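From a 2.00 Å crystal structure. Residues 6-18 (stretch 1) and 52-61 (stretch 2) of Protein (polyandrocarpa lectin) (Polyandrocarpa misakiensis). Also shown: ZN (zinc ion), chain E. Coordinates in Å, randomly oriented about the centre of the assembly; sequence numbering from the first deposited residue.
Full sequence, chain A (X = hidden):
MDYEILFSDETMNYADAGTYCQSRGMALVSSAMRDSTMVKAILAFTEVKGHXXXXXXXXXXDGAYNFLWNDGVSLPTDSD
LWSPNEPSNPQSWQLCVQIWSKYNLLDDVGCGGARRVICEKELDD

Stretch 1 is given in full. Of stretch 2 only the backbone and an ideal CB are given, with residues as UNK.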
# COMPACT_ATOMS: atom_id res chain seq x y z
N LEU A 6 -2.48 2.86 3.36
CA LEU A 6 -3.08 1.58 3.74
C LEU A 6 -4.06 1.14 2.64
O LEU A 6 -4.90 1.93 2.24
CB LEU A 6 -3.80 1.74 5.08
CG LEU A 6 -4.74 0.62 5.52
CD1 LEU A 6 -4.01 -0.71 5.67
CD2 LEU A 6 -5.40 0.97 6.85
N PHE A 7 -3.91 -0.07 2.14
CA PHE A 7 -4.81 -0.63 1.14
C PHE A 7 -5.59 -1.76 1.82
O PHE A 7 -4.94 -2.57 2.49
CB PHE A 7 -4.06 -1.22 -0.05
CG PHE A 7 -3.25 -0.29 -0.89
CD1 PHE A 7 -1.93 -0.01 -0.58
CD2 PHE A 7 -3.81 0.30 -2.02
CE1 PHE A 7 -1.19 0.85 -1.37
CE2 PHE A 7 -3.07 1.15 -2.82
CZ PHE A 7 -1.76 1.43 -2.49
N SER A 8 -6.89 -1.82 1.63
CA SER A 8 -7.66 -2.90 2.25
C SER A 8 -8.56 -3.61 1.25
O SER A 8 -9.25 -2.98 0.45
CB SER A 8 -8.47 -2.40 3.45
OG SER A 8 -9.30 -3.46 3.91
N ASP A 9 -8.53 -4.94 1.30
CA ASP A 9 -9.35 -5.77 0.43
C ASP A 9 -10.80 -5.80 0.90
O ASP A 9 -11.67 -6.32 0.21
CB ASP A 9 -8.82 -7.21 0.37
CG ASP A 9 -7.63 -7.28 -0.58
OD1 ASP A 9 -7.74 -6.67 -1.67
OD2 ASP A 9 -6.64 -7.95 -0.24
N GLU A 10 -11.04 -5.24 2.08
CA GLU A 10 -12.37 -5.13 2.65
C GLU A 10 -13.20 -4.12 1.87
O GLU A 10 -12.68 -3.02 1.68
CB GLU A 10 -12.21 -4.49 4.04
CG GLU A 10 -12.27 -5.43 5.22
CD GLU A 10 -13.51 -5.16 6.05
OE1 GLU A 10 -13.46 -4.26 6.91
OE2 GLU A 10 -14.52 -5.87 5.83
N THR A 11 -14.42 -4.43 1.49
CA THR A 11 -15.23 -3.47 0.74
C THR A 11 -16.30 -2.81 1.60
O THR A 11 -16.80 -3.37 2.57
CB THR A 11 -15.90 -4.19 -0.45
OG1 THR A 11 -16.70 -5.24 0.09
CG2 THR A 11 -14.85 -4.76 -1.38
N MET A 12 -16.66 -1.59 1.22
CA MET A 12 -17.63 -0.77 1.90
C MET A 12 -18.16 0.33 0.96
O MET A 12 -17.54 0.57 -0.07
CB MET A 12 -16.96 0.06 3.00
CG MET A 12 -16.73 -0.48 4.38
SD MET A 12 -15.13 0.21 4.96
CE MET A 12 -14.09 -1.18 4.50
N ASN A 13 -19.19 1.00 1.46
CA ASN A 13 -19.70 2.16 0.72
C ASN A 13 -18.76 3.33 1.06
O ASN A 13 -17.87 3.20 1.91
CB ASN A 13 -21.15 2.48 1.02
CG ASN A 13 -21.48 2.75 2.47
OD1 ASN A 13 -20.64 3.26 3.22
ND2 ASN A 13 -22.70 2.40 2.88
N TYR A 14 -18.95 4.45 0.40
CA TYR A 14 -18.11 5.62 0.58
C TYR A 14 -18.10 6.19 1.99
O TYR A 14 -17.02 6.48 2.52
CB TYR A 14 -18.54 6.68 -0.44
CG TYR A 14 -17.71 7.95 -0.40
CD1 TYR A 14 -16.48 7.99 -1.03
CD2 TYR A 14 -18.16 9.08 0.27
CE1 TYR A 14 -15.71 9.13 -1.02
CE2 TYR A 14 -17.39 10.24 0.29
CZ TYR A 14 -16.17 10.25 -0.36
OH TYR A 14 -15.38 11.38 -0.35
N ALA A 15 -19.28 6.34 2.60
CA ALA A 15 -19.31 6.88 3.96
C ALA A 15 -18.50 5.97 4.89
O ALA A 15 -17.66 6.45 5.66
CB ALA A 15 -20.73 7.03 4.49
N ASP A 16 -18.75 4.67 4.81
CA ASP A 16 -18.07 3.70 5.66
C ASP A 16 -16.56 3.69 5.42
O ASP A 16 -15.80 3.47 6.36
CB ASP A 16 -18.67 2.31 5.49
CG ASP A 16 -20.07 2.22 6.09
OD1 ASP A 16 -20.45 3.10 6.89
OD2 ASP A 16 -20.81 1.27 5.77
N ALA A 17 -16.14 3.94 4.18
CA ALA A 17 -14.71 3.98 3.88
C ALA A 17 -14.08 5.15 4.64
O ALA A 17 -12.98 5.03 5.19
CB ALA A 17 -14.45 4.11 2.40
N GLY A 18 -14.77 6.29 4.68
CA GLY A 18 -14.25 7.46 5.39
C GLY A 18 -14.05 7.15 6.87
O GLY A 18 -13.00 7.41 7.46
N UNK A 52 -11.91 -2.13 -7.99
CA UNK A 52 -12.34 -0.76 -7.71
C UNK A 52 -11.95 -0.37 -6.28
O UNK A 52 -12.10 -1.18 -5.36
CB UNK A 52 -13.85 -0.62 -7.91
N UNK A 53 -11.54 0.87 -6.10
CA UNK A 53 -11.18 1.40 -4.81
C UNK A 53 -11.78 2.79 -4.58
O UNK A 53 -11.75 3.61 -5.50
CB UNK A 53 -9.66 1.45 -4.68
N UNK A 54 -12.22 3.06 -3.36
CA UNK A 54 -12.70 4.41 -3.07
C UNK A 54 -11.50 5.34 -2.91
O UNK A 54 -10.43 4.89 -2.49
CB UNK A 54 -13.57 4.43 -1.81
N UNK A 55 -11.67 6.60 -3.24
CA UNK A 55 -10.67 7.64 -3.01
C UNK A 55 -11.44 8.77 -2.30
O UNK A 55 -12.67 8.78 -2.30
CB UNK A 55 -10.01 8.11 -4.31
N UNK A 56 -10.72 9.68 -1.66
CA UNK A 56 -11.33 10.74 -0.90
C UNK A 56 -11.79 11.96 -1.67
O UNK A 56 -11.31 13.06 -1.39
CB UNK A 56 -10.34 11.19 0.18
N UNK A 57 -12.72 11.79 -2.61
CA UNK A 57 -13.24 12.94 -3.36
C UNK A 57 -14.73 12.73 -3.61
O UNK A 57 -15.19 11.59 -3.76
CB UNK A 57 -12.49 13.13 -4.68
N UNK A 58 -15.47 13.83 -3.63
CA UNK A 58 -16.92 13.76 -3.85
C UNK A 58 -17.49 15.13 -4.19
O UNK A 58 -16.75 16.12 -4.14
CB UNK A 58 -17.62 13.20 -2.61
N UNK A 59 -18.76 15.20 -4.56
CA UNK A 59 -19.39 16.48 -4.90
C UNK A 59 -20.39 16.92 -3.84
O UNK A 59 -21.26 17.76 -4.12
CB UNK A 59 -20.09 16.38 -6.26
N UNK A 60 -20.33 16.34 -2.65
CA UNK A 60 -21.31 16.58 -1.60
C UNK A 60 -21.41 18.00 -1.06
O UNK A 60 -22.51 18.37 -0.60
CB UNK A 60 -21.00 15.65 -0.43
N UNK A 61 -20.34 18.77 -1.07
CA UNK A 61 -20.42 20.13 -0.55
C UNK A 61 -21.00 21.09 -1.59
O UNK A 61 -21.99 21.78 -1.34
CB UNK A 61 -19.04 20.61 -0.11
ZN ZN E . -16.59 -1.39 -10.89

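Position 52 precedes the strand, and nothing of stretch 1 lies within 5.5 Å of its ideal CB. The visible cue is the zinc ion, which favours a ligand such as Asp, Glu, His or Cys. The residue is Asp52. Its OD2 binds ZN at 1.9 Å, with two further ligand atoms from elsewhere in the structure.

Position 53 opens a strand, with phi/psi of -135/142. Its CA-to-CB bond points sideways, and stretch 1 is out of reach of a small side chain. A long one could approach Phe7 and Asp9, so a large apolar or aromatic group would suit, perhaps with a polar end. The residue is Tyr53, chi1 m. Its CE2 meets the edge of the Phe7 ring, 4.4 Å from Phe7 CD2. Its hydroxyl does not bond Asp9 directly. A water bridges them, its O 2.7 Å from Tyr53 OH and 2.9 Å from Asp9 OD1, to which it donates.

Position 54 points toward stretch 1. Its ideal CB is 4.3 Å from Ala17 CB and 4.7 Å from Tyr14 CD1. The start of the helix offers an apolar surface, and beyond it lies the carbonyl of Met12. Leu, Met or Phe could use the surface; a large side chain with a donor could use both. The residue is Trp54, chi1 m. Its NE1 donates to Met12 O at 2.6 Å. Tyr14 CB sits 3.8 Å from the centroid of the six-membered ring, nearly on the ring normal, a CH-pi contact. The Tyr14 ring turns its edge toward the same indole, with planes at 74°. Ala17 CB packs 3.8 Å from Trp54 CD1.

Position 55 points away, with extended backbone angles that suit many residues, including beta-branched ones. The residue is Val55. Its closest contact with stretch 1 is through the backbone: its O is 3.3 Å from Tyr14 CE1.

Position 56 is where the chain turns a corner. Phi/psi of -83/61 is a tight-turn conformation open to residues other than Gly. The ideal CB is 5.1 Å from Tyr14 OH, so Gly, Ala or another small residue would fit. The residue is Gly56.

Position 57 points away, and its ideal CB is 5.5 Å from Tyr14 OH. Small or large, apolar or polar side chains would all be compatible with stretch 1. The residue is Ala57.

Position 58 points toward stretch 1, its ideal CB 3.7 Å from Tyr14 OH. A short acceptor is favoured: Asp, Asn, Ser or Thr. The residue is Asp58, chi1 p. Tyr14 OH donates to its OD2 at 2.6 Å, while Asp58 OD1 accepts from N of position 60 at 2.9 Å. One carboxylate thus holds both the tyrosine and the chain that follows.

Position 59 is out of reach; many kinds, polar ones included, would suit. The residue is Asn59, hydrogen-bonded elsewhere in the structure.

Position 60 points toward stretch 1 from some distance. A longer apolar side chain could reach the Tyr14 ring. The residue is Leu60; its CD1 comes 4.5 Å from Tyr14 CE2.

Position 61 is out of reach, and again many kinds would suit. The residue is Gln61.

Stretch 2 (52-61) DYWVGADNLQ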
# COMPACT_ATOMS: atom_id res chain seq x y z
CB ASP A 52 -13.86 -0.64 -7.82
CG ASP A 52 -14.42 -0.92 -9.19
OD1 ASP A 52 -13.70 -0.78 -10.19
OD2 ASP A 52 -15.62 -1.29 -9.26
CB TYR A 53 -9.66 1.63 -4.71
CG TYR A 53 -8.89 0.34 -4.57
CD1 TYR A 53 -8.63 -0.46 -5.66
CD2 TYR A 53 -8.43 -0.06 -3.32
CE1 TYR A 53 -7.92 -1.65 -5.53
CE2 TYR A 53 -7.72 -1.24 -3.17
CZ TYR A 53 -7.48 -2.03 -4.28
OH TYR A 53 -6.77 -3.20 -4.14
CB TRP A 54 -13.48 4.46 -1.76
CG TRP A 54 -14.87 3.90 -1.81
CD1 TRP A 54 -15.37 2.87 -1.08
CD2 TRP A 54 -15.94 4.39 -2.63
NE1 TRP A 54 -16.69 2.67 -1.41
CE2 TRP A 54 -17.06 3.59 -2.36
CE3 TRP A 54 -16.05 5.41 -3.58
CZ2 TRP A 54 -18.29 3.79 -3.00
CZ3 TRP A 54 -17.27 5.61 -4.21
CH2 TRP A 54 -18.37 4.80 -3.92
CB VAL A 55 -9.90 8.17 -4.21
CG1 VAL A 55 -9.11 7.05 -4.90
CG2 VAL A 55 -10.78 8.89 -5.22
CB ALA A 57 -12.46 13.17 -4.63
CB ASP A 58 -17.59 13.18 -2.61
CG ASP A 58 -17.39 14.05 -1.38
OD1 ASP A 58 -17.96 15.16 -1.35
OD2 ASP A 58 -16.68 13.65 -0.43
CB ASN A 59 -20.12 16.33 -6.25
CG ASN A 59 -21.43 15.58 -6.16
OD1 ASN A 59 -21.78 14.94 -5.16
ND2 ASN A 59 -22.21 15.65 -7.24
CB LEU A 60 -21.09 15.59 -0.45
CG LEU A 60 -21.07 14.11 -0.89
CD1 LEU A 60 -20.75 13.19 0.29
CD2 LEU A 60 -22.42 13.71 -1.50
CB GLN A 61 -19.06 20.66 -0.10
CG GLN A 61 -19.16 22.04 0.55
CD GLN A 61 -17.80 22.58 0.96
OE1 GLN A 61 -17.22 22.12 1.93
NE2 GLN A 61 -17.31 23.55 0.20
O HOH W 1 -6.24 -4.22 -1.67
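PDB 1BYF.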